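PDB 3RD5: Mypaa.01249.c from Mycobacterium paratuberculosis, which is of uncharacterised function but belongs to the short-chain dehydrogenase/reductase family and is probably an oxidoreductase. Local coordinates for residues A[115-120]-A[282-287]; A[72-77]-A[106-111]; A[76-81]-A[123-128]. All coordinates share one frame; numbering follows the deposited sequence.

Interaction 1: A[115-120]-A[282-287]; sequences NHLGHF and EQLTKT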
loop_
_atom_site.group_PDB
_atom_site.type_symbol
_atom_site.label_atom_id
_atom_site.label_comp_id
_atom_site.label_asym_id
_atom_site.label_seq_id
_atom_site.Cartn_x
_atom_site.Cartn_y
_atom_site.Cartn_z
ATOM N N ASN A 115 -0.848 -3.726 7.650
ATOM C CA ASN A 115 -0.344 -2.669 6.787
ATOM C C ASN A 115 0.860 -3.133 5.994
ATOM O O ASN A 115 1.045 -2.723 4.853
ATOM C CB ASN A 115 0.055 -1.478 7.646
ATOM C CG ASN A 115 -1.103 -0.830 8.395
ATOM O OD1 ASN A 115 -2.279 -1.152 8.160
ATOM N ND2 ASN A 115 -0.782 0.097 9.312
ATOM N N HIS A 116 1.691 -3.977 6.611
ATOM C CA HIS A 116 2.875 -4.500 5.949
ATOM C C HIS A 116 2.774 -5.983 5.568
ATOM O O HIS A 116 2.889 -6.340 4.390
ATOM C CB HIS A 116 4.146 -4.242 6.800
ATOM C CG HIS A 116 5.358 -4.918 6.273
ATOM N ND1 HIS A 116 5.930 -4.598 5.064
ATOM C CD2 HIS A 116 6.103 -5.925 6.788
ATOM C CE1 HIS A 116 6.964 -5.399 4.841
ATOM N NE2 HIS A 116 7.097 -6.218 5.883
ATOM N N LEU A 117 2.615 -6.875 6.546
ATOM C CA LEU A 117 2.769 -8.303 6.231
ATOM C C LEU A 117 1.741 -8.850 5.274
ATOM O O LEU A 117 2.064 -9.627 4.369
ATOM C CB LEU A 117 2.853 -9.176 7.507
ATOM C CG LEU A 117 4.068 -8.872 8.407
ATOM C CD1 LEU A 117 3.903 -9.467 9.841
ATOM C CD2 LEU A 117 5.408 -9.346 7.793
ATOM N N GLY A 118 0.494 -8.413 5.423
ATOM C CA GLY A 118 -0.537 -8.905 4.498
ATOM C C GLY A 118 -0.286 -8.396 3.064
ATOM O O GLY A 118 -0.481 -9.126 2.110
ATOM N N HIS A 119 0.145 -7.155 2.948
ATOM C CA HIS A 119 0.546 -6.558 1.661
ATOM C C HIS A 119 1.788 -7.210 1.058
ATOM O O HIS A 119 1.890 -7.402 -0.152
ATOM C CB HIS A 119 0.724 -5.050 1.786
ATOM C CG HIS A 119 -0.573 -4.288 1.801
ATOM N ND1 HIS A 119 -0.796 -3.235 2.667
ATOM C CD2 HIS A 119 -1.655 -4.352 0.986
ATOM C CE1 HIS A 119 -1.994 -2.712 2.393
ATOM N NE2 HIS A 119 -2.560 -3.403 1.401
ATOM N N PHE A 120 2.744 -7.569 1.919
ATOM C CA PHE A 120 3.942 -8.284 1.495
ATOM C C PHE A 120 3.564 -9.610 0.837
ATOM O O PHE A 120 4.034 -9.932 -0.265
ATOM C CB PHE A 120 4.824 -8.517 2.725
ATOM C CG PHE A 120 6.115 -9.244 2.438
ATOM C CD1 PHE A 120 7.242 -8.535 2.091
ATOM C CD2 PHE A 120 6.192 -10.627 2.480
ATOM C CE1 PHE A 120 8.442 -9.180 1.800
ATOM C CE2 PHE A 120 7.393 -11.280 2.190
ATOM C CZ PHE A 120 8.505 -10.565 1.834
ATOM N N GLU A 282 9.485 -12.799 4.726
ATOM C CA GLU A 282 9.321 -14.073 4.032
ATOM C C GLU A 282 9.078 -15.182 5.063
ATOM O O GLU A 282 8.222 -16.045 4.875
ATOM C CB GLU A 282 10.557 -14.423 3.153
ATOM C CG GLU A 282 10.715 -13.569 1.908
ATOM C CD GLU A 282 11.622 -14.155 0.843
ATOM O OE1 GLU A 282 12.334 -15.148 1.144
ATOM O OE2 GLU A 282 11.638 -13.621 -0.286
ATOM N N GLN A 283 9.833 -15.175 6.149
ATOM C CA GLN A 283 9.676 -16.218 7.163
ATOM C C GLN A 283 8.310 -16.136 7.843
ATOM O O GLN A 283 7.686 -17.155 8.063
ATOM C CB GLN A 283 10.795 -16.167 8.196
ATOM C CG GLN A 283 12.142 -16.451 7.609
ATOM C CD GLN A 283 13.248 -16.079 8.556
ATOM O OE1 GLN A 283 13.014 -15.829 9.739
ATOM N NE2 GLN A 283 14.456 -16.004 8.035
ATOM N N LEU A 284 7.841 -14.935 8.169
ATOM C CA LEU A 284 6.578 -14.795 8.847
ATOM C C LEU A 284 5.392 -15.152 7.962
ATOM O O LEU A 284 4.367 -15.700 8.443
ATOM C CB LEU A 284 6.423 -13.360 9.379
ATOM C CG LEU A 284 7.305 -12.951 10.563
ATOM C CD1 LEU A 284 7.193 -11.440 10.799
ATOM C CD2 LEU A 284 6.870 -13.731 11.843
ATOM N N THR A 285 5.482 -14.790 6.683
ATOM C CA THR A 285 4.328 -14.938 5.767
ATOM C C THR A 285 4.327 -16.232 4.944
ATOM O O THR A 285 3.310 -16.543 4.324
ATOM C CB THR A 285 4.169 -13.762 4.804
ATOM O OG1 THR A 285 5.287 -13.695 3.903
ATOM C CG2 THR A 285 3.997 -12.429 5.569
ATOM N N LYS A 286 5.447 -16.962 4.954
ATOM C CA LYS A 286 5.629 -18.136 4.083
ATOM C C LYS A 286 5.345 -17.804 2.626
ATOM O O LYS A 286 4.740 -18.597 1.891
ATOM C CB LYS A 286 4.825 -19.327 4.622
ATOM C CG LYS A 286 5.221 -19.711 6.085
ATOM C CD LYS A 286 6.726 -19.820 6.221
ATOM C CE LYS A 286 7.229 -20.169 7.629
ATOM N NZ LYS A 286 8.664 -19.728 7.722
ATOM N N THR A 287 5.791 -16.617 2.212
ATOM C CA THR A 287 5.818 -16.202 0.802
ATOM C C THR A 287 7.228 -15.718 0.499
ATOM O O THR A 287 8.001 -15.376 1.396
ATOM C CB THR A 287 4.788 -15.093 0.427
ATOM O OG1 THR A 287 5.169 -13.858 1.041
ATOM C CG2 THR A 287 3.394 -15.510 0.859
#

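Interaction 2: A[72-77]-A[106-111]; sequences QDLSSV and DGFESQ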
loop_
_atom_site.group_PDB
_atom_site.type_symbol
_atom_site.label_atom_id
_atom_site.label_comp_id
_atom_site.label_asym_id
_atom_site.label_seq_id
_atom_site.Cartn_x
_atom_site.Cartn_y
_atom_site.Cartn_z
ATOM N N GLN A 72 -5.663 -9.469 7.487
ATOM C CA GLN A 72 -5.318 -10.075 8.782
ATOM C C GLN A 72 -5.435 -11.584 8.810
ATOM O O GLN A 72 -5.432 -12.186 9.895
ATOM C CB GLN A 72 -6.168 -9.475 9.919
ATOM C CG GLN A 72 -6.014 -7.957 10.001
ATOM C CD GLN A 72 -6.626 -7.319 11.246
ATOM O OE1 GLN A 72 -6.832 -7.977 12.279
ATOM N NE2 GLN A 72 -6.806 -6.003 11.189
ATOM N N ASP A 73 -5.519 -12.200 7.642
ATOM C CA ASP A 73 -5.658 -13.678 7.533
ATOM C C ASP A 73 -4.927 -14.106 6.259
ATOM O O ASP A 73 -5.418 -13.902 5.161
ATOM C CB ASP A 73 -7.149 -14.037 7.531
ATOM C CG ASP A 73 -7.433 -15.518 7.394
ATOM O OD1 ASP A 73 -6.523 -16.297 7.063
ATOM O OD2 ASP A 73 -8.611 -15.916 7.649
ATOM N N LEU A 74 -3.723 -14.647 6.413
ATOM C CA LEU A 74 -2.954 -15.019 5.234
ATOM C C LEU A 74 -3.655 -16.018 4.326
ATOM O O LEU A 74 -3.422 -16.035 3.108
ATOM C CB LEU A 74 -1.543 -15.484 5.621
ATOM C CG LEU A 74 -0.618 -14.438 6.201
ATOM C CD1 LEU A 74 0.669 -15.108 6.737
ATOM C CD2 LEU A 74 -0.251 -13.394 5.132
ATOM N N SER A 75 -4.528 -16.872 4.872
ATOM C CA SER A 75 -5.291 -17.776 4.016
ATOM C C SER A 75 -6.264 -17.052 3.099
ATOM O O SER A 75 -6.447 -17.449 1.956
ATOM C CB SER A 75 -6.015 -18.854 4.826
ATOM O OG SER A 75 -7.157 -18.373 5.550
ATOM N N SER A 76 -6.828 -15.960 3.593
ATOM C CA SER A 76 -7.663 -15.094 2.794
ATOM C C SER A 76 -6.850 -14.333 1.730
ATOM O O SER A 76 -7.301 -14.221 0.588
ATOM C CB SER A 76 -8.323 -14.050 3.713
ATOM O OG SER A 76 -9.155 -13.196 2.934
ATOM N N VAL A 77 -5.679 -13.833 2.094
ATOM C CA VAL A 77 -4.781 -13.216 1.124
ATOM C C VAL A 77 -4.529 -14.172 -0.045
ATOM O O VAL A 77 -4.587 -13.774 -1.205
ATOM C CB VAL A 77 -3.463 -12.752 1.777
ATOM C CG1 VAL A 77 -2.430 -12.191 0.709
ATOM C CG2 VAL A 77 -3.745 -11.688 2.869
ATOM N N ASP A 106 -2.942 -14.930 12.273
ATOM C CA ASP A 106 -1.603 -15.494 12.162
ATOM C C ASP A 106 -0.635 -15.121 13.295
ATOM O O ASP A 106 0.542 -15.504 13.271
ATOM C CB ASP A 106 -1.032 -15.106 10.778
ATOM C CG ASP A 106 -1.950 -15.568 9.645
ATOM O OD1 ASP A 106 -2.048 -16.812 9.460
ATOM O OD2 ASP A 106 -2.607 -14.710 9.025
ATOM N N GLY A 107 -1.146 -14.396 14.278
ATOM C CA GLY A 107 -0.363 -14.004 15.448
ATOM C C GLY A 107 0.467 -12.771 15.313
ATOM O O GLY A 107 1.369 -12.515 16.131
ATOM N N PHE A 108 0.167 -11.968 14.292
ATOM C CA PHE A 108 0.925 -10.749 14.091
ATOM C C PHE A 108 0.280 -9.593 14.863
ATOM O O PHE A 108 -0.936 -9.528 14.991
ATOM C CB PHE A 108 0.982 -10.335 12.610
ATOM C CG PHE A 108 1.423 -11.415 11.652
ATOM C CD1 PHE A 108 2.415 -12.340 11.981
ATOM C CD2 PHE A 108 0.910 -11.429 10.358
ATOM C CE1 PHE A 108 2.800 -13.285 11.059
ATOM C CE2 PHE A 108 1.344 -12.384 9.417
ATOM C CZ PHE A 108 2.264 -13.318 9.812
ATOM N N GLU A 109 1.079 -8.637 15.343
ATOM C CA GLU A 109 0.522 -7.379 15.863
ATOM C C GLU A 109 -0.293 -6.753 14.723
ATOM O O GLU A 109 0.109 -6.804 13.548
ATOM C CB GLU A 109 1.631 -6.469 16.393
ATOM C CG GLU A 109 1.181 -5.133 16.950
ATOM C CD GLU A 109 0.944 -4.056 15.874
ATOM O OE1 GLU A 109 1.760 -4.009 14.923
ATOM O OE2 GLU A 109 -0.048 -3.284 15.971
ATOM N N SER A 110 -1.451 -6.193 15.041
ATOM C CA SER A 110 -2.398 -5.902 13.952
ATOM C C SER A 110 -1.948 -4.845 12.946
ATOM O O SER A 110 -2.275 -4.954 11.766
ATOM C CB SER A 110 -3.815 -5.618 14.480
ATOM O OG SER A 110 -3.906 -4.347 15.113
ATOM N N GLN A 111 -1.204 -3.844 13.387
ATOM C CA GLN A 111 -0.782 -2.792 12.457
ATOM C C GLN A 111 0.302 -3.326 11.525
ATOM O O GLN A 111 0.206 -3.162 10.308
ATOM C CB GLN A 111 -0.384 -1.509 13.182
ATOM C CG GLN A 111 -1.520 -0.947 14.014
ATOM C CD GLN A 111 -1.239 0.430 14.544
ATOM O OE1 GLN A 111 -1.172 1.411 13.776
ATOM N NE2 GLN A 111 -1.084 0.540 15.867
HETATM O O HOH W 1 -4.001 -17.763 7.900
#

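Interaction 3: A[76-81]-A[123-128]; sequences SVRRFA and TNLLLP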
loop_
_atom_site.group_PDB
_atom_site.type_symbol
_atom_site.label_atom_id
_atom_site.label_comp_id
_atom_site.label_asym_id
_atom_site.label_seq_id
_atom_site.Cartn_x
_atom_site.Cartn_y
_atom_site.Cartn_z
ATOM N N SER A 76 -6.828 -15.960 3.593
ATOM C CA SER A 76 -7.663 -15.094 2.794
ATOM C C SER A 76 -6.850 -14.333 1.730
ATOM O O SER A 76 -7.301 -14.221 0.588
ATOM C CB SER A 76 -8.323 -14.050 3.713
ATOM O OG SER A 76 -9.155 -13.196 2.934
ATOM N N VAL A 77 -5.679 -13.833 2.094
ATOM C CA VAL A 77 -4.781 -13.216 1.124
ATOM C C VAL A 77 -4.529 -14.172 -0.045
ATOM O O VAL A 77 -4.587 -13.774 -1.205
ATOM C CB VAL A 77 -3.463 -12.752 1.777
ATOM C CG1 VAL A 77 -2.430 -12.191 0.709
ATOM C CG2 VAL A 77 -3.745 -11.688 2.869
ATOM N N ARG A 78 -4.209 -15.425 0.274
ATOM C CA ARG A 78 -3.904 -16.447 -0.739
ATOM C C ARG A 78 -5.092 -16.737 -1.641
ATOM O O ARG A 78 -4.946 -16.817 -2.867
ATOM C CB ARG A 78 -3.406 -17.730 -0.071
ATOM C CG ARG A 78 -2.028 -17.600 0.510
ATOM C CD ARG A 78 -1.446 -18.959 0.957
ATOM N NE ARG A 78 -0.001 -18.846 0.988
ATOM C CZ ARG A 78 0.801 -19.054 -0.049
ATOM N NH1 ARG A 78 0.346 -19.477 -1.232
ATOM N NH2 ARG A 78 2.092 -18.886 0.119
ATOM N N ARG A 79 -6.268 -16.889 -1.053
ATOM C CA ARG A 79 -7.489 -17.170 -1.827
ATOM C C ARG A 79 -7.793 -15.985 -2.774
ATOM O O ARG A 79 -8.118 -16.181 -3.954
ATOM C CB ARG A 79 -8.639 -17.432 -0.858
ATOM C CG ARG A 79 -8.637 -18.819 -0.243
ATOM C CD ARG A 79 -9.979 -19.133 0.451
ATOM N NE ARG A 79 -10.395 -18.117 1.422
ATOM C CZ ARG A 79 -10.019 -18.051 2.699
ATOM N NH1 ARG A 79 -9.200 -18.963 3.223
ATOM N NH2 ARG A 79 -10.480 -17.073 3.472
ATOM N N PHE A 80 -7.653 -14.768 -2.264
ATOM C CA PHE A 80 -7.901 -13.582 -3.084
ATOM C C PHE A 80 -6.906 -13.510 -4.242
ATOM O O PHE A 80 -7.275 -13.331 -5.406
ATOM C CB PHE A 80 -7.852 -12.295 -2.258
ATOM C CG PHE A 80 -7.814 -11.073 -3.128
ATOM C CD1 PHE A 80 -8.988 -10.607 -3.722
ATOM C CD2 PHE A 80 -6.629 -10.441 -3.441
ATOM C CE1 PHE A 80 -8.954 -9.536 -4.616
ATOM C CE2 PHE A 80 -6.606 -9.378 -4.345
ATOM C CZ PHE A 80 -7.779 -8.932 -4.925
ATOM N N ALA A 81 -5.622 -13.669 -3.946
ATOM C CA ALA A 81 -4.617 -13.591 -4.988
ATOM C C ALA A 81 -4.807 -14.621 -6.070
ATOM O O ALA A 81 -4.598 -14.331 -7.259
ATOM C CB ALA A 81 -3.197 -13.715 -4.375
ATOM N N THR A 123 1.584 -9.038 -2.484
ATOM C CA THR A 123 2.449 -8.592 -3.578
ATOM C C THR A 123 3.281 -9.750 -4.145
ATOM O O THR A 123 3.334 -9.954 -5.375
ATOM C CB THR A 123 3.359 -7.436 -3.132
ATOM O OG1 THR A 123 2.565 -6.357 -2.641
ATOM C CG2 THR A 123 4.224 -6.948 -4.329
ATOM N N ASN A 124 3.866 -10.568 -3.272
ATOM C CA ASN A 124 4.655 -11.683 -3.782
ATOM C C ASN A 124 3.780 -12.668 -4.559
ATOM O O ASN A 124 4.253 -13.261 -5.534
ATOM C CB ASN A 124 5.357 -12.441 -2.642
ATOM C CG ASN A 124 6.607 -11.772 -2.186
ATOM O OD1 ASN A 124 7.314 -11.126 -2.983
ATOM N ND2 ASN A 124 6.932 -11.965 -0.878
ATOM N N LEU A 125 2.543 -12.859 -4.142
ATOM C CA LEU A 125 1.653 -13.795 -4.822
ATOM C C LEU A 125 1.151 -13.249 -6.165
ATOM O O LEU A 125 0.975 -14.038 -7.110
ATOM C CB LEU A 125 0.483 -14.147 -3.920
ATOM C CG LEU A 125 0.837 -14.971 -2.690
ATOM C CD1 LEU A 125 -0.298 -14.957 -1.678
ATOM C CD2 LEU A 125 1.224 -16.425 -3.082
ATOM N N LEU A 126 0.993 -11.936 -6.305
ATOM C CA LEU A 126 0.525 -11.334 -7.565
ATOM C C LEU A 126 1.628 -11.005 -8.574
ATOM O O LEU A 126 1.364 -10.878 -9.776
ATOM C CB LEU A 126 -0.296 -10.089 -7.285
ATOM C CG LEU A 126 -1.631 -10.312 -6.599
ATOM C CD1 LEU A 126 -2.372 -8.959 -6.338
ATOM C CD2 LEU A 126 -2.524 -11.228 -7.453
ATOM N N LEU A 127 2.863 -10.792 -8.100
ATOM C CA LEU A 127 3.944 -10.313 -8.941
ATOM C C LEU A 127 4.114 -11.032 -10.286
ATOM O O LEU A 127 4.324 -10.340 -11.291
ATOM C CB LEU A 127 5.287 -10.310 -8.200
ATOM C CG LEU A 127 5.607 -9.070 -7.392
ATOM C CD1 LEU A 127 6.816 -9.319 -6.486
ATOM C CD2 LEU A 127 5.876 -7.814 -8.238
ATOM N N PRO A 128 3.998 -12.362 -10.315
ATOM C CA PRO A 128 4.141 -13.056 -11.608
ATOM C C PRO A 128 3.088 -12.698 -12.656
ATOM O O PRO A 128 3.275 -13.053 -13.843
ATOM C CB PRO A 128 4.036 -14.534 -11.216
ATOM C CG PRO A 128 4.397 -14.570 -9.796
ATOM C CD PRO A 128 3.850 -13.320 -9.206
#

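Interaction 1: A[115-120]-A[282-287]
The rim of the Phe120 ring, at CD2 and CE2, lies against two threonine hydroxyls of 282-287, yet no hydrogen bond joins the two segments. Thr285 OG1 lies at the ring edge, near its plane, 3.5 Å from Phe120 CD2. Thr287 OG1 comes within 3.6 Å of Phe120 CE2. At the far end of the ring, Glu282 CG sits in the ring plane, 3.7 Å from Phe120 CZ. The side chain of Phe120 has CG anti to the backbone N (chi1 -180°), and its ring reaches the last turn of helix 271-285.

The two threonine hydroxyls have partners of their own. Thr287 OG1 donates to Thr285 OG1 at 2.9 Å, and Thr285 OG1 is also bonded to Ser281 O in the preceding turn. Thr287 OG1 meets Asn124 ND2 as well. The carboxylate of Glu282 turns elsewhere, to Trp278 NE1 and the backbone N of Phe289. Trp278 also makes an edge-to-face contact with Phe120.

One turn earlier, Leu117 makes the apolar part of the contact. Its CD1 touches Leu284 CD1 at 4.0 Å. The methyl CG2 of Thr285 lies 3.6 Å from Leu117 O and also approaches Leu117 CB. Lys286 leaves the helix with positive phi (52°), and Thr287 after it points back toward 115-120. The contact packs the end of the C-terminal helix 271-285 against helix 110-126, one of the helices flanking the central sheet of the Rossmann fold of short-chain dehydrogenases.

Interaction 2: A[72-77]-A[106-111]
Asp106 and Leu74 carry this contact, with Gln72 beside them. The carboxylate of Asp106 accepts the backbone N-H of Leu74, the first residue of helix 74-82. The bond from Leu74 N to Asp106 OD2 is 2.8 Å long and nearly straight, 168° at the hydrogen. The N-H meets the syn side of OD2, 21° out of the carboxylate plane. Asp106 OD2 also lies 3.5 Å from Leu74 CG.

The other oxygen of Asp106 works through a water. Asp106 OD1 accepts from this water at 2.7 Å, and the water accepts from Ser75 N. Asp106 thus reaches two amide groups of the first helical turn, one directly and one through solvent. Asp73 is the N-cap of this helix. Its OD1 accepts from Ser75 OG at 2.6 Å and makes weak bonds to the N-H groups of Ser75 and Ser76. The two carboxylates are close, with Asp73 OD1 and Asp106 OD2 4.7 Å apart. The helix N terminus would be expected to ease their repulsion.

CG of Leu74 lies anti to the carbonyl carbon (chi1 -67°), close to the Asp106 carboxylate. Leu74 CD1 meets the edge of the Phe108 ring, 3.9 Å from Phe108 CE2, and the two side chains cross at about a right angle. Asp106 CB lies over one face of that ring, offset toward the rim. Gln72 adds a looser touch, OE1 to Ser110 CB, and its backbone is bonded to Val105. Farther along, Glu109 caps helix 110-126 by accepting from Gln111 N through OE2. The loop before helix 110-126 thus lends Asp106 to the N terminus of helix 74-82 in this Rossmann-type fold.

Interaction 3: A[76-81]-A[123-128]
Leu125 meets three residues of 76-81, and its side chain can be followed outward from the backbone. Its CB rests on the methyl of Ala81, with Leu125 CB to Ala81 CB 3.7 Å. CG lies anti to the carbonyl carbon (chi1 -68°), and the two methyls beyond it part company. CD1 turns to the backbone side of the opposite helix. Leu125 CD1 lies 3.8 Å from Arg78 CG and close to Arg78 CA. It also touches Val77 CG1, more loosely. CD2 goes to the tip of Arg78. In the conformer described here, Leu125 CD2 sits over one face of the guanidinium, 3.7 Å from Arg78 NH1. This touch is less certain, because a second conformer of Arg78 was modelled. The two side chains cross at about a right angle. The arginine chain is extended from CG to NE, and Leu125 meets it at its base and at its guanidinium.

The contact is mainly apolar, with no hydrogen bond between the segments. The guanidinium of Arg78 has a weak bond elsewhere, from NH2 to Lys286 O. Leu126 adds a second anchor on Ala81. Leu126 CD2 lies 3.7 Å from Ala81 O and 4.0 Å from Ala81 CB. The small side chain of Ala81 therefore meets both leucines, and the backbones come near here.

Arg78 is exposed, while Val77 and Ala81 are buried. Val77 also packs on Ala121 and Leu122, one turn earlier in helix 110-126. Leu126 reaches on to Leu90 of strand 87-92 and to Val84, so helix 74-82 and the C-terminal end of helix 110-126 pack together beside the central parallel strands.

Overall arrangement
From the N terminus, 72-77 opens interaction 2 and the overlapping 76-81 opens interaction 3; they share Ser76 and Val77. Interaction 2 closes first, at 106-111, around a loop that includes strand 87-92. The chain then enters helix 110-126. Segment 115-120 opens interaction 1, and 123-128 closes interaction 3 soon after. Interaction 1 closes only at 282-287, after a long excursion through the rest of the sheet, so it crosses interaction 3 and follows interaction 2 in series. The loop before helix 110-126 meets the start of helix 74-82 in interaction 2. The helix's far end packs on helix 74-82 in interaction 3, and its middle meets helix 271-285 in interaction 1.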